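Local structure of STM4351 (Salmonella enterica, 2Y7I) at residues P59-R62 with A68-A71; I193-R196 with L202-E205. The protein binds arginine with high specificity in the periplasm, probably as the first step of its uptake. All blocks are in the same frame, centred on the assembly; numbering follows the deposited sequence.

How the contacts relate
Contacts 1 and 2 illustrate how neighbouring strands can each carry a helix and still form one framework. Their centres lie about 10 Å apart, on the same side of the chain's centre. In sequence they come in series, 59-62 with 68-71 closing well before 193-196 with 202-205 opens, yet the strands of both meet: V69 N and A194 O are 2.8 Å apart, a probable hydrogen bond. A second probable bond, 3.1 Å long, joins L61 O to R196 NH1. The late segment 193-196 is thereby tied to both halves of contact 1, whose segment 68-71 runs on to A71 in the arginine pocket.

Contact 1: residues P59-R62 with A68-A71; sequences PSLR and AVIA. With ARG (arginine), chain C.
Of the residues P59-R62, L61 makes the contact with A68 and V69, and it illustrates how a crossover helix settles on its strand. The contact is packing: methyl against methyl at V69, methyl against backbone at A68. With CG anti to the backbone N (chi1 180°), the leucine stretches out from the helix and its two methyls part over successive residues. CD2 meets V69 CG2 at 4.0 Å, the two side chains crossing at a slant, and L61 CB lies 4.1 Å from the same V69 methyl. The other branch rests on backbone: L61 CD1 is 3.9 Å from A68 N and 4.0 Å from A68 CA, because the CB of A68 points away from the helix, where it touches F10. V83 flanks the leucine, and L57, from the preceding turn, adds to the packing on V69.

Polar interactions are made with other partners. Strand 7-12 lies between 46-51 and 68-69 in the parallel sheet; helix 57-62 is the crossover between the outer two, and A68 pairs with the central strand through H9 and G11. Farther on, A71 O accepts a 2.9 Å bond from NE of the bound arginine. D160, E20 and E118 also hydrogen-bond the ligand through their carboxylates.

Between these two segments the hold is thus packing without a hydrogen bond; R196, bonded to L61 O, adds a polar tie from outside. The carbonyl of A71, taking a bond from NE and a weak one from NH2, joins S13 O and G72 O among the ligand's backbone acceptors.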
loop_
_atom_site.group_PDB
_atom_site.type_symbol
_atom_site.label_atom_id
_atom_site.label_comp_id
_atom_site.label_asym_id
_atom_site.label_seq_id
_atom_site.Cartn_x
_atom_site.Cartn_y
_atom_site.Cartn_z
ATOM N N PRO A 59 5.080 -25.808 -10.029
ATOM C CA PRO A 59 5.942 -26.719 -10.787
ATOM C C PRO A 59 6.619 -26.101 -12.015
ATOM O O PRO A 59 7.813 -26.331 -12.233
ATOM C CB PRO A 59 4.984 -27.835 -11.211
ATOM C CG PRO A 59 3.963 -27.860 -10.152
ATOM C CD PRO A 59 3.792 -26.440 -9.683
ATOM N N SER A 60 5.879 -25.314 -12.795
ATOM C CA SER A 60 6.444 -24.644 -13.965
ATOM C C SER A 60 7.475 -23.587 -13.577
ATOM O O SER A 60 8.483 -23.427 -14.257
ATOM C CB SER A 60 5.339 -24.015 -14.819
ATOM O OG SER A 60 4.532 -25.009 -15.418
ATOM N N LEU A 61 7.207 -22.860 -12.491
ATOM C CA LEU A 61 8.165 -21.894 -11.946
ATOM C C LEU A 61 9.485 -22.578 -11.596
ATOM O O LEU A 61 10.572 -22.101 -11.970
ATOM C CB LEU A 61 7.575 -21.204 -10.699
ATOM C CG LEU A 61 8.414 -20.149 -9.958
ATOM C CD1 LEU A 61 8.875 -19.001 -10.881
ATOM C CD2 LEU A 61 7.634 -19.602 -8.777
ATOM N N ARG A 62 9.388 -23.704 -10.895
ATOM C CA ARG A 62 10.569 -24.490 -10.518
ATOM C C ARG A 62 11.311 -25.033 -11.745
ATOM O O ARG A 62 12.536 -25.118 -11.745
ATOM C CB ARG A 62 10.183 -25.629 -9.564
ATOM C CG ARG A 62 9.730 -25.150 -8.181
ATOM C CD ARG A 62 9.120 -26.268 -7.333
ATOM N NE ARG A 62 10.062 -27.350 -7.031
ATOM C CZ ARG A 62 10.960 -27.333 -6.043
ATOM N NH1 ARG A 62 11.066 -26.283 -5.238
ATOM N NH2 ARG A 62 11.761 -28.371 -5.856
ATOM N N ALA A 68 8.465 -15.515 -12.510
ATOM C CA ALA A 68 7.670 -15.223 -11.328
ATOM C C ALA A 68 6.229 -15.672 -11.524
ATOM O O ALA A 68 5.785 -15.895 -12.649
ATOM C CB ALA A 68 7.731 -13.727 -10.996
ATOM N N VAL A 69 5.522 -15.833 -10.413
ATOM C CA VAL A 69 4.117 -16.219 -10.433
ATOM C C VAL A 69 3.351 -15.198 -9.616
ATOM O O VAL A 69 3.757 -14.851 -8.495
ATOM C CB VAL A 69 3.912 -17.653 -9.855
ATOM C CG1 VAL A 69 2.470 -17.898 -9.446
ATOM C CG2 VAL A 69 4.346 -18.703 -10.873
ATOM N N ILE A 70 2.261 -14.696 -10.192
ATOM C CA ILE A 70 1.287 -13.911 -9.443
ATOM C C ILE A 70 -0.104 -14.449 -9.792
ATOM O O ILE A 70 -0.463 -14.542 -10.979
ATOM C CB ILE A 70 1.462 -12.377 -9.685
ATOM C CG1 ILE A 70 0.715 -11.561 -8.619
ATOM C CG2 ILE A 70 1.064 -11.964 -11.129
ATOM C CD1 ILE A 70 0.934 -10.026 -8.724
ATOM N N ALA A 71 -0.864 -14.863 -8.777
ATOM C CA ALA A 71 -2.142 -15.551 -9.032
ATOM C C ALA A 71 -3.070 -15.646 -7.827
ATOM O O ALA A 71 -3.629 -16.712 -7.548
ATOM C CB ALA A 71 -1.881 -16.960 -9.611
HETATM N N ARG C . -6.150 -17.877 -2.703
HETATM C CA ARG C . -6.312 -19.335 -2.996
HETATM C C ARG C . -4.972 -20.044 -2.842
HETATM O O ARG C . -4.881 -21.248 -3.069
HETATM C CB ARG C . -6.873 -19.559 -4.416
HETATM C CG ARG C . -6.057 -18.876 -5.529
HETATM C CD ARG C . -6.553 -19.239 -6.927
HETATM N NE ARG C . -5.979 -18.323 -7.916
HETATM C CZ ARG C . -6.187 -18.384 -9.230
HETATM N NH1 ARG C . -6.962 -19.330 -9.764
HETATM N NH2 ARG C . -5.614 -17.494 -10.013
HETATM O OXT ARG C . -3.949 -19.416 -2.509
#

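Contact 2: residues I193-R196 with L202-E205; sequences IAVR and LLQE
The short strand 194-195 and the helix 200-214 that follows it form a compact strand-to-helix connection, in which V195 is set against L202 and L203 in the first turn of the helix. V195 divides its two methyls between the neighbouring leucines. CG1 sits beside the backbone N, anti to the carbonyl carbon (chi1 -43°), which leaves CG2 between N and C and facing L203. There V195 CG2 lies 4.0 Å from L203 CB and 4.2 Å from L203 CD1. CG1 turns to the other leucine, where L202 CD1 is also 3.9 Å from V195 CB. The 3.3 Å between V195 CG1 and L202 CD1 is shorter than normal van der Waals contact, so the placing of these two methyls is doubtful. Carbon meets carbon throughout, and no hydrogen bond joins the two segments.

Beyond the pair, V195 is bonded through its backbone to S84 of the antiparallel strand 84-85, and the side chains of V195 and L203 both touch that serine. E205 makes a salt bridge with R6. The first turn of helix 200-214 thus packs on strand 194-195, with S84, M43 and L8 of strand 7-12 as further neighbours.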
loop_
_atom_site.group_PDB
_atom_site.type_symbol
_atom_site.label_atom_id
_atom_site.label_comp_id
_atom_site.label_asym_id
_atom_site.label_seq_id
_atom_site.Cartn_x
_atom_site.Cartn_y
_atom_site.Cartn_z
ATOM N N ILE A 193 4.112 -12.644 -4.482
ATOM C CA ILE A 193 4.664 -12.959 -5.794
ATOM C C ILE A 193 5.738 -14.019 -5.576
ATOM O O ILE A 193 6.620 -13.832 -4.750
ATOM C CB ILE A 193 5.265 -11.705 -6.477
ATOM C CG1 ILE A 193 4.144 -10.723 -6.846
ATOM C CG2 ILE A 193 6.051 -12.110 -7.731
ATOM C CD1 ILE A 193 4.629 -9.384 -7.417
ATOM N N ALA A 194 5.653 -15.129 -6.312
ATOM C CA ALA A 194 6.584 -16.247 -6.129
ATOM C C ALA A 194 7.690 -16.245 -7.173
ATOM O O ALA A 194 7.460 -15.950 -8.346
ATOM C CB ALA A 194 5.840 -17.577 -6.137
ATOM N N VAL A 195 8.899 -16.547 -6.719
ATOM C CA VAL A 195 10.040 -16.777 -7.604
ATOM C C VAL A 195 10.709 -18.068 -7.146
ATOM O O VAL A 195 10.419 -18.555 -6.050
ATOM C CB VAL A 195 11.030 -15.574 -7.621
ATOM C CG1 VAL A 195 10.260 -14.245 -7.699
ATOM C CG2 VAL A 195 11.947 -15.573 -6.395
ATOM N N ARG A 196 11.581 -18.627 -7.983
ATOM C CA ARG A 196 12.363 -19.806 -7.614
ATOM C C ARG A 196 13.248 -19.553 -6.398
ATOM O O ARG A 196 13.713 -18.431 -6.176
ATOM C CB ARG A 196 13.254 -20.242 -8.774
ATOM C CG ARG A 196 12.569 -21.136 -9.761
ATOM C CD ARG A 196 13.544 -21.613 -10.843
ATOM N NE ARG A 196 14.224 -20.516 -11.544
ATOM C CZ ARG A 196 13.637 -19.623 -12.349
ATOM N NH1 ARG A 196 12.316 -19.641 -12.566
ATOM N NH2 ARG A 196 14.381 -18.684 -12.927
ATOM N N LEU A 202 16.575 -11.241 -8.134
ATOM C CA LEU A 202 15.282 -10.911 -8.683
ATOM C C LEU A 202 14.275 -10.640 -7.557
ATOM O O LEU A 202 13.539 -9.660 -7.611
ATOM C CB LEU A 202 14.800 -12.032 -9.604
ATOM C CG LEU A 202 13.481 -11.912 -10.372
ATOM C CD1 LEU A 202 12.367 -12.472 -9.552
ATOM C CD2 LEU A 202 13.171 -10.476 -10.797
ATOM N N LEU A 203 14.238 -11.509 -6.548
ATOM C CA LEU A 203 13.284 -11.339 -5.446
ATOM C C LEU A 203 13.438 -9.971 -4.776
ATOM O O LEU A 203 12.440 -9.292 -4.515
ATOM C CB LEU A 203 13.446 -12.453 -4.414
ATOM C CG LEU A 203 12.558 -12.392 -3.173
ATOM C CD1 LEU A 203 11.109 -12.626 -3.542
ATOM C CD2 LEU A 203 13.037 -13.444 -2.188
ATOM N N GLN A 204 14.681 -9.564 -4.502
ATOM C CA GLN A 204 14.918 -8.276 -3.838
ATOM C C GLN A 204 14.591 -7.067 -4.728
ATOM O O GLN A 204 14.198 -6.013 -4.229
ATOM C CB GLN A 204 16.331 -8.184 -3.246
ATOM C CG GLN A 204 16.636 -9.204 -2.115
ATOM C CD GLN A 204 15.418 -9.606 -1.261
ATOM O OE1 GLN A 204 14.595 -8.768 -0.868
ATOM N NE2 GLN A 204 15.312 -10.902 -0.968
ATOM N N GLU A 205 14.743 -7.230 -6.040
ATOM C CA GLU A 205 14.317 -6.204 -6.984
ATOM C C GLU A 205 12.808 -6.041 -6.905
ATOM O O GLU A 205 12.301 -4.919 -6.884
ATOM C CB GLU A 205 14.669 -6.601 -8.403
ATOM C CG GLU A 205 16.050 -6.239 -8.846
ATOM C CD GLU A 205 16.164 -6.352 -10.353
ATOM O OE1 GLU A 205 16.331 -7.485 -10.851
ATOM O OE2 GLU A 205 16.033 -5.314 -11.033
#